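Local coordinates for protein nickel-dependent hydrogenase large subunit (Allochromatium vinosum, PDB 3MYR) that forms, with a small subunit, a membrane-bound [NiFe] hydrogenase that oxidises H2 at a nickel-iron centre and probably recycles hydrogen released by nitrogenase, at residues 113-118 and 544-549; 316-321 and 491-496; 128-133 and 146-151; 285-290 and 445-450. One frame throughout, in Å; residues are numbered along the deposited sequence.

In all four contacts the touching residues are buried, yet they lie in different regions of one large subunit. Interactions 1 and 3 share one side of the chain's centre; interaction 2 lies across it from both. Interaction 3, about 33 Å from that centre, is the most peripheral and joins two helices by apolar contact alone. In interaction 1 a guanidinium grips a loop carbonyl. Interactions 2 and 4 each set a tryptophan against a leucine, but the indole N-H reaches the leucine carbonyl directly in 316-321 with 491-496 and through a water in 285-290 with 445-450. These two come within about 7 Å at their nearest atoms without touching.

Interaction 1 (113-118 and 544-549); sequences ALDWVD and EILRTI
R547 reaches from helix 543-551 across the indole of W116 and ends on the backbone of D115. Its CB stands over the rim of the six-membered ring, 3.9 Å from W116 CH2. CG sits anti to the carbonyl carbon (chi1 -81°) and touches both side chains, 3.5 Å from D115 CB and over the rim of the indole. From there the chain runs extended to NE, which carries CD over the ring face, 3.8 Å from the centroid of the six-membered ring of W116, a CH-pi contact. CZ continues over the same indole, 3.7 Å from W116 CE3, with the ring and guanidinium planes 21° apart. NE and NH2 close side-on on one atom: R547 NE is 2.8 Å from D115 O, and R547 NH2 is 2.9 Å from D115 O. Both bonds are bent, as sharing an oxygen demands; NH2 comes in the carbonyl plane, NE from above it. NH2 also bonds A176 O. The D115 carboxylate bypasses R547: OD1 bonds ND1 of H550, farther along the same helix, and OD2 forms a salt bridge with R12. With a leucine in place of R547, D115 O would probably lose both donors and the W116 face its flat cover. The loop before helix 119-122 is thus held to helix 543-551 by hydrogen bonds from a probably charged guanidinium to a neutral carbonyl, by aromatic contact and by the D115-H550 bond.

Interaction 2 (316-321 and 491-496); sequences VDLEAT and GHWIVI
W493 is the residue of strand 488-497 that meets L318. At G491 the missing side chain matters: a CB there would run into the indole of W493. H492 turns to the other side of the sheet, where ND1 bonds Y504 OH and NE2 bonds ND1 of H68, a residue of the nickel-iron pocket. W493 then extends its ring, CG anti to the carbonyl carbon (chi1 -79°), and donates from NE1 to L318 O over 2.9 Å. The bond is nearly straight (160°), and the oxygen lies in the indole plane, at the ring's edge. Beside it W493 CZ2 touches L318 CD2 at 3.9 Å. The loop carrying that carbonyl is shaped by an Asx turn, in which D317 OD2 accepts from E319 N at 2.9 Å. A phenylalanine in place of W493 would probably leave L318 O without this donor. The W493 side chain is about 8 Å from the bound magnesium ion, in its outer surroundings and not a ligand. After W493, I494 and I496 pack on helix 67-80. The strand is the middle one of three, antiparallel to 476-485 and 500-507; L318 leans on V480 and I482 of the former, while Y346, edge-to-face, and H344 also meet the indole.

Interaction 3 (128-133 and 146-151); sequences RATSEL and GYFADT
T130 lays its methyl group on the phenyl ring of F148. CG2 stands 3.6 Å from the centroid of the F148 ring and only 10° off the normal, a CH-pi contact squarely over the face. It gets there because CG2 lies anti to the backbone N of T130, while OG1 (chi1 -58°) sits beside that N and turns back to bond D126 O one helical turn earlier. The hydroxyl is therefore satisfied locally, just ahead of the helix, and the methyl is turned to the ring. S131 adds its backbone: its CA is 3.7 Å from F148 CE1, approaching obliquely, with S131 CB a little farther from F148 CD1. S131 OG bonds S143 O, in the short link that leads to the next helix. On the far face of the phenyl lies Y147, its CD2 4.0 Å above the F148 ring plane, so the phenyl is held between T130 and its own neighbour in sequence. No hydrogen bond crosses between 128-133 and 146-151. The contact joins helix 127-137 to helix 145-160, which follows it closely in the chain. Helix 181-201 completes the surroundings: its A189 touches both Y147 and F148, and its E182 packs against T130.

Interaction 4 (285-290 and 445-450); sequences GDLPTG and QGWYDG
L287 meets W447 at the outer end of the indole, and the residues ahead of it are tied down by polar bonds. G285 comes first, with a positive phi, its N bonded to E484 OE2. D286 follows and is heavily tied: OD2 accepts from the next backbone N, L287 N, at 2.6 Å, on its anti side, and forms a salt bridge with R74, while OD1 accepts from E484 N. L287 takes a backbone conformation with positive phi (75°), unusual for a residue with a side chain, and its CB points toward helix 426-456. With CG anti to the carbonyl carbon, both methyls reach one atom of the six-membered ring: CD2 is 4.0 Å and CD1 4.1 Å from W447 CH2. The two side chains cross at about a right angle. The polar part of the contact runs through a water. That water donates to L287 O at 2.9 Å and accepts from W447 NE1, also at 2.9 Å, and its oxygen lies in the indole plane, at the ring's edge; the leucine thus meets the tryptophan both by its methyls and, through the water, by its carbonyl. The CB of P288 points away from the helix, and its side chain packs on L293 and T297. Strand 281-288, only weakly bonded here, meets 300-305 and the loop before it through backbone bonds of D286 with F300 and L287 with L299. Helix 86-112 fills in alongside, N93 touching L287, P288 and W447 and I96 touching L287, while L440, two turns earlier on the tryptophan's own helix, packs against L287 and W447.

Interaction 1 (113-118 and 544-549)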
loop_
_atom_site.group_PDB
_atom_site.type_symbol
_atom_site.label_atom_id
_atom_site.label_comp_id
_atom_site.label_asym_id
_atom_site.label_seq_id
_atom_site.Cartn_x
_atom_site.Cartn_y
_atom_site.Cartn_z
ATOM N N ALA B 113 -12.833 5.004 8.415
ATOM C CA ALA B 113 -13.827 5.913 9.014
ATOM C C ALA B 113 -15.300 5.421 8.819
ATOM O O ALA B 113 -16.148 5.623 9.730
ATOM C CB ALA B 113 -13.655 7.268 8.472
ATOM N N LEU B 114 -15.587 4.709 7.705
ATOM C CA LEU B 114 -16.950 4.211 7.484
ATOM C C LEU B 114 -17.404 3.129 8.476
ATOM O O LEU B 114 -18.602 2.776 8.500
ATOM C CB LEU B 114 -17.205 3.748 6.053
ATOM C CG LEU B 114 -17.052 4.855 4.985
ATOM C CD1 LEU B 114 -17.369 4.307 3.571
ATOM C CD2 LEU B 114 -17.902 6.105 5.289
ATOM N N ASP B 115 -16.473 2.625 9.291
ATOM C CA ASP B 115 -16.830 1.805 10.455
ATOM C C ASP B 115 -17.451 2.606 11.602
ATOM O O ASP B 115 -18.058 2.026 12.511
ATOM C CB ASP B 115 -15.642 1.009 11.047
ATOM C CG ASP B 115 -15.017 0.008 10.042
ATOM O OD1 ASP B 115 -13.846 -0.472 10.264
ATOM O OD2 ASP B 115 -15.656 -0.240 8.999
ATOM N N TRP B 116 -17.211 3.898 11.639
ATOM C CA TRP B 116 -17.505 4.691 12.838
ATOM C C TRP B 116 -18.485 5.784 12.451
ATOM O O TRP B 116 -19.066 6.421 13.337
ATOM C CB TRP B 116 -16.241 5.400 13.382
ATOM C CG TRP B 116 -15.065 4.534 13.600
ATOM C CD1 TRP B 116 -13.977 4.369 12.760
ATOM C CD2 TRP B 116 -14.857 3.650 14.712
ATOM N NE1 TRP B 116 -13.109 3.463 13.314
ATOM C CE2 TRP B 116 -13.626 2.991 14.493
ATOM C CE3 TRP B 116 -15.598 3.354 15.876
ATOM C CZ2 TRP B 116 -13.102 2.048 15.412
ATOM C CZ3 TRP B 116 -15.095 2.415 16.772
ATOM C CH2 TRP B 116 -13.858 1.760 16.527
ATOM N N VAL B 117 -18.507 6.123 11.151
ATOM C CA VAL B 117 -19.264 7.258 10.612
ATOM C C VAL B 117 -20.420 6.725 9.774
ATOM O O VAL B 117 -20.217 5.886 8.879
ATOM C CB VAL B 117 -18.357 8.123 9.706
ATOM C CG1 VAL B 117 -19.165 9.110 8.861
ATOM C CG2 VAL B 117 -17.276 8.842 10.554
ATOM N N ASP B 118 -21.633 7.163 10.093
ATOM C CA ASP B 118 -22.832 6.751 9.360
ATOM C C ASP B 118 -23.174 7.808 8.286
ATOM O O ASP B 118 -23.627 8.914 8.579
ATOM C CB ASP B 118 -23.969 6.566 10.371
ATOM C CG ASP B 118 -25.258 6.010 9.739
ATOM O OD1 ASP B 118 -25.454 6.177 8.519
ATOM O OD2 ASP B 118 -26.117 5.485 10.492
ATOM N N GLU B 544 -18.531 -4.944 13.966
ATOM C CA GLU B 544 -17.598 -4.996 15.078
ATOM C C GLU B 544 -16.322 -5.691 14.669
ATOM O O GLU B 544 -15.259 -5.382 15.168
ATOM C CB GLU B 544 -18.195 -5.735 16.279
ATOM C CG GLU B 544 -19.531 -5.116 16.852
ATOM C CD GLU B 544 -20.816 -5.679 16.216
ATOM O OE1 GLU B 544 -21.886 -5.614 16.865
ATOM O OE2 GLU B 544 -20.803 -6.171 15.063
ATOM N N ILE B 545 -16.419 -6.664 13.778
ATOM C CA ILE B 545 -15.225 -7.317 13.258
ATOM C C ILE B 545 -14.401 -6.294 12.446
ATOM O O ILE B 545 -13.182 -6.156 12.647
ATOM C CB ILE B 545 -15.617 -8.549 12.420
ATOM C CG1 ILE B 545 -15.973 -9.699 13.364
ATOM C CG2 ILE B 545 -14.441 -8.967 11.473
ATOM C CD1 ILE B 545 -16.517 -11.003 12.600
ATOM N N LEU B 546 -15.088 -5.549 11.577
ATOM C CA LEU B 546 -14.435 -4.623 10.694
ATOM C C LEU B 546 -13.717 -3.556 11.512
ATOM O O LEU B 546 -12.628 -3.176 11.178
ATOM C CB LEU B 546 -15.456 -3.973 9.739
ATOM C CG LEU B 546 -16.196 -4.937 8.779
ATOM C CD1 LEU B 546 -17.123 -4.124 7.857
ATOM C CD2 LEU B 546 -15.251 -5.758 7.957
ATOM N N ARG B 547 -14.358 -3.023 12.548
ATOM C CA ARG B 547 -13.699 -1.943 13.296
ATOM C C ARG B 547 -12.326 -2.366 13.785
ATOM O O ARG B 547 -11.393 -1.610 13.671
ATOM C CB ARG B 547 -14.557 -1.540 14.522
ATOM C CG ARG B 547 -15.651 -0.642 14.165
ATOM C CD ARG B 547 -16.610 -0.386 15.340
ATOM N NE ARG B 547 -17.635 0.512 14.882
ATOM C CZ ARG B 547 -18.530 1.132 15.637
ATOM N NH1 ARG B 547 -18.624 0.890 16.938
ATOM N NH2 ARG B 547 -19.373 1.959 15.054
ATOM N N THR B 548 -12.222 -3.581 14.332
ATOM C CA THR B 548 -10.986 -4.081 14.911
ATOM C C THR B 548 -10.011 -4.533 13.834
ATOM O O THR B 548 -8.818 -4.108 13.832
ATOM C CB THR B 548 -11.263 -5.186 15.933
ATOM O OG1 THR B 548 -11.828 -4.595 17.108
ATOM C CG2 THR B 548 -9.961 -5.938 16.381
ATOM N N ILE B 549 -10.519 -5.252 12.841
ATOM C CA ILE B 549 -9.603 -5.688 11.754
ATOM C C ILE B 549 -9.018 -4.419 11.055
ATOM O O ILE B 549 -7.828 -4.324 10.858
ATOM C CB ILE B 549 -10.295 -6.690 10.767
ATOM C CG1 ILE B 549 -10.540 -8.082 11.415
ATOM C CG2 ILE B 549 -9.508 -6.876 9.462
ATOM C CD1 ILE B 549 -9.353 -8.739 12.068
#

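Interaction 2 (316-321 and 491-496)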
loop_
_atom_site.group_PDB
_atom_site.type_symbol
_atom_site.label_atom_id
_atom_site.label_comp_id
_atom_site.label_asym_id
_atom_site.label_seq_id
_atom_site.Cartn_x
_atom_site.Cartn_y
_atom_site.Cartn_z
ATOM N N VAL B 316 16.493 -6.794 20.117
ATOM C CA VAL B 316 16.097 -7.492 18.935
ATOM C C VAL B 316 17.348 -7.701 18.117
ATOM O O VAL B 316 18.123 -6.771 17.911
ATOM C CB VAL B 316 15.011 -6.689 18.165
ATOM C CG1 VAL B 316 14.651 -7.408 16.851
ATOM C CG2 VAL B 316 13.727 -6.588 19.050
ATOM N N ASP B 317 17.535 -8.946 17.683
ATOM C CA ASP B 317 18.622 -9.351 16.809
ATOM C C ASP B 317 18.004 -9.989 15.526
ATOM O O ASP B 317 17.315 -11.067 15.558
ATOM C CB ASP B 317 19.502 -10.348 17.601
ATOM C CG ASP B 317 20.749 -10.849 16.806
ATOM O OD1 ASP B 317 21.581 -11.556 17.430
ATOM O OD2 ASP B 317 20.844 -10.654 15.560
ATOM N N LEU B 318 18.182 -9.268 14.422
ATOM C CA LEU B 318 17.677 -9.668 13.109
ATOM C C LEU B 318 18.355 -10.882 12.490
ATOM O O LEU B 318 17.857 -11.497 11.515
ATOM C CB LEU B 318 17.700 -8.456 12.173
ATOM C CG LEU B 318 16.643 -7.570 12.827
ATOM C CD1 LEU B 318 17.173 -6.202 13.035
ATOM C CD2 LEU B 318 15.361 -7.615 12.020
ATOM N N GLU B 319 19.472 -11.277 13.082
ATOM C CA GLU B 319 20.233 -12.351 12.488
ATOM C C GLU B 319 20.343 -13.653 13.270
ATOM O O GLU B 319 20.795 -14.633 12.709
ATOM C CB GLU B 319 21.611 -11.864 12.113
ATOM C CG GLU B 319 21.453 -10.650 11.167
ATOM C CD GLU B 319 22.703 -10.317 10.462
ATOM O OE1 GLU B 319 22.834 -10.568 9.235
ATOM O OE2 GLU B 319 23.587 -9.827 11.172
ATOM N N ALA B 320 19.918 -13.647 14.536
ATOM C CA ALA B 320 19.906 -14.822 15.385
ATOM C C ALA B 320 18.845 -15.788 14.841
ATOM O O ALA B 320 17.663 -15.430 14.797
ATOM C CB ALA B 320 19.561 -14.412 16.827
ATOM N N THR B 321 19.259 -17.021 14.479
ATOM C CA THR B 321 18.411 -17.929 13.712
ATOM C C THR B 321 17.343 -18.543 14.606
ATOM O O THR B 321 16.326 -19.034 14.114
ATOM C CB THR B 321 19.194 -19.055 13.021
ATOM O OG1 THR B 321 19.784 -19.835 14.039
ATOM C CG2 THR B 321 20.372 -18.522 12.186
ATOM N N GLY B 491 11.242 -6.451 7.209
ATOM C CA GLY B 491 12.626 -6.844 6.962
ATOM C C GLY B 491 12.697 -7.629 5.642
ATOM O O GLY B 491 11.759 -8.423 5.347
ATOM N N HIS B 492 13.798 -7.449 4.881
ATOM C CA HIS B 492 14.085 -8.237 3.718
ATOM C C HIS B 492 15.419 -8.890 4.024
ATOM O O HIS B 492 16.401 -8.180 4.261
ATOM C CB HIS B 492 14.247 -7.374 2.480
ATOM C CG HIS B 492 12.956 -6.798 1.969
ATOM N ND1 HIS B 492 12.841 -6.245 0.721
ATOM C CD2 HIS B 492 11.718 -6.735 2.523
ATOM C CE1 HIS B 492 11.597 -5.835 0.530
ATOM N NE2 HIS B 492 10.886 -6.164 1.594
ATOM N N TRP B 493 15.464 -10.228 4.005
ATOM C CA TRP B 493 16.753 -10.899 4.219
ATOM C C TRP B 493 17.244 -11.398 2.859
ATOM O O TRP B 493 16.508 -12.116 2.169
ATOM C CB TRP B 493 16.541 -12.082 5.152
ATOM C CG TRP B 493 16.437 -11.702 6.594
ATOM C CD1 TRP B 493 17.416 -11.884 7.550
ATOM C CD2 TRP B 493 15.277 -11.206 7.292
ATOM N NE1 TRP B 493 16.943 -11.496 8.774
ATOM C CE2 TRP B 493 15.648 -11.055 8.644
ATOM C CE3 TRP B 493 13.988 -10.752 6.878
ATOM C CZ2 TRP B 493 14.764 -10.569 9.617
ATOM C CZ3 TRP B 493 13.099 -10.291 7.830
ATOM C CH2 TRP B 493 13.489 -10.186 9.197
ATOM N N ILE B 494 18.450 -11.016 2.461
ATOM C CA ILE B 494 18.953 -11.428 1.122
ATOM C C ILE B 494 20.224 -12.265 1.274
ATOM O O ILE B 494 21.083 -11.972 2.109
ATOM C CB ILE B 494 19.233 -10.236 0.217
ATOM C CG1 ILE B 494 19.636 -10.682 -1.194
ATOM C CG2 ILE B 494 20.344 -9.327 0.828
ATOM C CD1 ILE B 494 19.741 -9.463 -2.207
ATOM N N VAL B 495 20.370 -13.253 0.412
ATOM C CA VAL B 495 21.601 -13.986 0.347
ATOM C C VAL B 495 22.075 -13.909 -1.068
ATOM O O VAL B 495 21.316 -14.252 -2.010
ATOM C CB VAL B 495 21.372 -15.494 0.765
ATOM C CG1 VAL B 495 22.619 -16.336 0.585
ATOM C CG2 VAL B 495 20.826 -15.557 2.196
ATOM N N ILE B 496 23.329 -13.497 -1.226
ATOM C CA ILE B 496 23.892 -13.255 -2.560
ATOM C C ILE B 496 24.999 -14.237 -2.868
ATOM O O ILE B 496 25.920 -14.445 -2.048
ATOM C CB ILE B 496 24.484 -11.824 -2.733
ATOM C CG1 ILE B 496 23.385 -10.737 -2.590
ATOM C CG2 ILE B 496 25.160 -11.690 -4.089
ATOM C CD1 ILE B 496 23.986 -9.365 -2.254
#

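Interaction 3 (128-133 and 146-151)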
loop_
_atom_site.group_PDB
_atom_site.type_symbol
_atom_site.label_atom_id
_atom_site.label_comp_id
_atom_site.label_asym_id
_atom_site.label_seq_id
_atom_site.Cartn_x
_atom_site.Cartn_y
_atom_site.Cartn_z
ATOM N N ARG B 128 -25.513 24.333 9.949
ATOM C CA ARG B 128 -24.995 25.285 10.906
ATOM C C ARG B 128 -24.393 24.655 12.155
ATOM O O ARG B 128 -23.331 25.053 12.588
ATOM C CB ARG B 128 -26.026 26.342 11.300
ATOM C CG ARG B 128 -25.403 27.325 12.267
ATOM C CD ARG B 128 -26.341 28.502 12.669
ATOM N NE ARG B 128 -26.755 29.287 11.493
ATOM C CZ ARG B 128 -25.967 30.155 10.844
ATOM N NH1 ARG B 128 -24.709 30.386 11.260
ATOM N NH2 ARG B 128 -26.438 30.779 9.764
ATOM N N ALA B 129 -25.083 23.684 12.750
ATOM C CA ALA B 129 -24.546 22.961 13.897
ATOM C C ALA B 129 -23.273 22.210 13.490
ATOM O O ALA B 129 -22.323 22.058 14.295
ATOM C CB ALA B 129 -25.630 21.983 14.495
ATOM N N THR B 130 -23.205 21.738 12.248
ATOM C CA THR B 130 -22.027 20.986 11.814
ATOM C C THR B 130 -20.814 21.944 11.781
ATOM O O THR B 130 -19.718 21.588 12.207
ATOM C CB THR B 130 -22.205 20.400 10.405
ATOM O OG1 THR B 130 -23.359 19.559 10.403
ATOM C CG2 THR B 130 -21.013 19.573 9.978
ATOM N N SER B 131 -21.071 23.175 11.337
ATOM C CA SER B 131 -20.061 24.219 11.326
ATOM C C SER B 131 -19.614 24.576 12.752
ATOM O O SER B 131 -18.418 24.643 13.005
ATOM C CB SER B 131 -20.626 25.454 10.621
ATOM O OG SER B 131 -19.764 26.547 10.777
ATOM N N GLU B 132 -20.566 24.759 13.690
ATOM C CA GLU B 132 -20.186 25.024 15.104
ATOM C C GLU B 132 -19.304 23.917 15.682
ATOM O O GLU B 132 -18.331 24.204 16.376
ATOM C CB GLU B 132 -21.420 25.272 16.020
ATOM C CG GLU B 132 -22.265 26.418 15.571
ATOM C CD GLU B 132 -21.653 27.808 15.870
ATOM O OE1 GLU B 132 -22.327 28.834 15.600
ATOM O OE2 GLU B 132 -20.548 27.859 16.467
ATOM N N LEU B 133 -19.647 22.653 15.414
ATOM C CA LEU B 133 -18.891 21.575 15.935
ATOM C C LEU B 133 -17.503 21.586 15.309
ATOM O O LEU B 133 -16.488 21.490 16.031
ATOM C CB LEU B 133 -19.553 20.287 15.510
ATOM C CG LEU B 133 -19.311 18.971 16.238
ATOM C CD1 LEU B 133 -19.228 17.708 15.390
ATOM C CD2 LEU B 133 -18.572 18.929 17.756
ATOM N N GLY B 146 -22.633 27.039 4.694
ATOM C CA GLY B 146 -22.942 26.808 3.263
ATOM C C GLY B 146 -22.103 25.673 2.659
ATOM O O GLY B 146 -22.573 24.878 1.839
ATOM N N TYR B 147 -20.842 25.538 3.066
ATOM C CA TYR B 147 -20.015 24.449 2.586
ATOM C C TYR B 147 -20.537 23.038 3.037
ATOM O O TYR B 147 -20.606 22.060 2.242
ATOM C CB TYR B 147 -18.613 24.684 3.126
ATOM C CG TYR B 147 -17.729 23.470 3.072
ATOM C CD1 TYR B 147 -17.165 23.008 1.852
ATOM C CD2 TYR B 147 -17.388 22.803 4.256
ATOM C CE1 TYR B 147 -16.256 21.885 1.837
ATOM C CE2 TYR B 147 -16.508 21.707 4.247
ATOM C CZ TYR B 147 -15.966 21.249 3.048
ATOM O OH TYR B 147 -15.109 20.176 3.133
ATOM N N PHE B 148 -20.863 22.927 4.332
ATOM C CA PHE B 148 -21.531 21.747 4.847
ATOM C C PHE B 148 -22.889 21.452 4.190
ATOM O O PHE B 148 -23.156 20.298 3.848
ATOM C CB PHE B 148 -21.627 21.762 6.387
ATOM C CG PHE B 148 -20.312 21.563 7.033
ATOM C CD1 PHE B 148 -19.759 22.560 7.858
ATOM C CD2 PHE B 148 -19.553 20.420 6.744
ATOM C CE1 PHE B 148 -18.497 22.365 8.472
ATOM C CE2 PHE B 148 -18.267 20.218 7.357
ATOM C CZ PHE B 148 -17.749 21.178 8.210
ATOM N N ALA B 149 -23.670 22.487 3.930
ATOM C CA ALA B 149 -24.981 22.325 3.283
ATOM C C ALA B 149 -24.733 21.866 1.842
ATOM O O ALA B 149 -25.423 20.999 1.355
ATOM C CB ALA B 149 -25.803 23.699 3.275
ATOM N N ASP B 150 -23.732 22.440 1.162
ATOM C CA ASP B 150 -23.416 22.018 -0.243
ATOM C C ASP B 150 -22.850 20.610 -0.289
ATOM O O ASP B 150 -23.226 19.819 -1.123
ATOM C CB ASP B 150 -22.537 23.040 -0.988
ATOM C CG ASP B 150 -23.297 24.478 -1.191
ATOM O OD1 ASP B 150 -22.658 25.511 -1.629
ATOM O OD2 ASP B 150 -24.532 24.597 -0.850
ATOM N N THR B 151 -22.017 20.235 0.671
ATOM C CA THR B 151 -21.555 18.852 0.742
ATOM C C THR B 151 -22.701 17.887 1.011
ATOM O O THR B 151 -22.868 16.876 0.324
ATOM C CB THR B 151 -20.520 18.690 1.899
ATOM O OG1 THR B 151 -19.422 19.557 1.619
ATOM C CG2 THR B 151 -20.005 17.299 1.979
#

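Interaction 4 (285-290 and 445-450)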
loop_
_atom_site.group_PDB
_atom_site.type_symbol
_atom_site.label_atom_id
_atom_site.label_comp_id
_atom_site.label_asym_id
_atom_site.label_seq_id
_atom_site.Cartn_x
_atom_site.Cartn_y
_atom_site.Cartn_z
ATOM N N GLY B 285 12.715 -0.410 14.491
ATOM C CA GLY B 285 13.194 0.974 14.554
ATOM C C GLY B 285 13.548 1.527 13.161
ATOM O O GLY B 285 13.645 0.772 12.173
ATOM N N ASP B 286 13.682 2.853 13.050
ATOM C CA ASP B 286 13.945 3.486 11.758
ATOM C C ASP B 286 14.236 4.977 11.930
ATOM O O ASP B 286 14.047 5.516 13.016
ATOM C CB ASP B 286 12.729 3.333 10.836
ATOM C CG ASP B 286 13.130 3.285 9.350
ATOM O OD1 ASP B 286 12.429 2.625 8.566
ATOM O OD2 ASP B 286 14.117 3.964 8.956
ATOM N N LEU B 287 14.649 5.618 10.842
ATOM C CA LEU B 287 14.735 7.065 10.723
ATOM C C LEU B 287 15.928 7.642 11.490
ATOM O O LEU B 287 15.773 8.347 12.506
ATOM C CB LEU B 287 13.434 7.782 11.042
ATOM C CG LEU B 287 12.290 7.349 10.076
ATOM C CD1 LEU B 287 10.953 7.778 10.726
ATOM C CD2 LEU B 287 12.446 7.981 8.655
ATOM N N PRO B 288 17.134 7.372 10.967
ATOM C CA PRO B 288 18.370 7.862 11.635
ATOM C C PRO B 288 18.567 9.380 11.424
ATOM O O PRO B 288 18.153 9.889 10.399
ATOM C CB PRO B 288 19.480 7.070 10.919
ATOM C CG PRO B 288 18.896 6.842 9.501
ATOM C CD PRO B 288 17.424 6.500 9.800
ATOM N N THR B 289 19.178 10.085 12.380
ATOM C CA THR B 289 19.470 11.510 12.284
ATOM C C THR B 289 20.601 11.804 11.280
ATOM O O THR B 289 20.656 12.896 10.693
ATOM C CB THR B 289 19.937 12.115 13.660
ATOM O OG1 THR B 289 21.027 11.338 14.134
ATOM C CG2 THR B 289 18.822 12.105 14.712
ATOM N N GLY B 290 21.454 10.811 11.037
ATOM C CA GLY B 290 22.644 11.017 10.226
ATOM C C GLY B 290 22.767 9.998 9.112
ATOM O O GLY B 290 21.822 9.256 8.807
ATOM N N GLN B 445 10.470 18.813 8.976
ATOM C CA GLN B 445 11.122 20.104 8.847
ATOM C C GLN B 445 12.613 19.956 9.204
ATOM O O GLN B 445 13.456 20.490 8.513
ATOM C CB GLN B 445 10.472 21.239 9.699
ATOM C CG GLN B 445 10.975 22.713 9.287
ATOM C CD GLN B 445 10.696 23.064 7.764
ATOM O OE1 GLN B 445 11.561 23.593 7.026
ATOM N NE2 GLN B 445 9.516 22.740 7.310
ATOM N N GLY B 446 12.938 19.115 10.182
ATOM C CA GLY B 446 14.323 19.002 10.632
ATOM C C GLY B 446 15.139 18.336 9.519
ATOM O O GLY B 446 16.258 18.749 9.227
ATOM N N TRP B 447 14.562 17.353 8.835
ATOM C CA TRP B 447 15.372 16.653 7.820
ATOM C C TRP B 447 15.523 17.521 6.575
ATOM O O TRP B 447 16.600 17.548 5.951
ATOM C CB TRP B 447 14.744 15.320 7.392
ATOM C CG TRP B 447 14.585 14.357 8.505
ATOM C CD1 TRP B 447 15.560 13.952 9.429
ATOM C CD2 TRP B 447 13.421 13.536 8.758
ATOM N NE1 TRP B 447 15.007 12.982 10.271
ATOM C CE2 TRP B 447 13.715 12.719 9.889
ATOM C CE3 TRP B 447 12.169 13.414 8.140
ATOM C CZ2 TRP B 447 12.784 11.859 10.438
ATOM C CZ3 TRP B 447 11.260 12.520 8.672
ATOM C CH2 TRP B 447 11.583 11.735 9.794
ATOM N N TYR B 448 14.461 18.250 6.234
ATOM C CA TYR B 448 14.520 19.197 5.115
ATOM C C TYR B 448 15.616 20.287 5.352
ATOM O O TYR B 448 16.480 20.571 4.449
ATOM C CB TYR B 448 13.157 19.858 4.884
ATOM C CG TYR B 448 13.189 20.919 3.780
ATOM C CD1 TYR B 448 13.036 20.548 2.456
ATOM C CD2 TYR B 448 13.355 22.294 4.077
ATOM C CE1 TYR B 448 13.082 21.506 1.423
ATOM C CE2 TYR B 448 13.380 23.278 3.067
ATOM C CZ TYR B 448 13.268 22.858 1.741
ATOM O OH TYR B 448 13.273 23.766 0.721
ATOM N N ASP B 449 15.564 20.908 6.530
ATOM C CA ASP B 449 16.538 21.943 6.862
ATOM C C ASP B 449 17.927 21.335 6.852
ATOM O O ASP B 449 18.887 21.994 6.504
ATOM C CB ASP B 449 16.291 22.544 8.270
ATOM C CG ASP B 449 15.025 23.353 8.338
ATOM O OD1 ASP B 449 14.529 23.821 7.249
ATOM O OD2 ASP B 449 14.518 23.527 9.480
ATOM N N GLY B 450 18.062 20.099 7.288
ATOM C CA GLY B 450 19.402 19.489 7.349
ATOM C C GLY B 450 19.914 19.204 5.932
ATOM O O GLY B 450 21.122 19.316 5.669
HETATM O O HOH W 1 15.779 11.262 12.526
#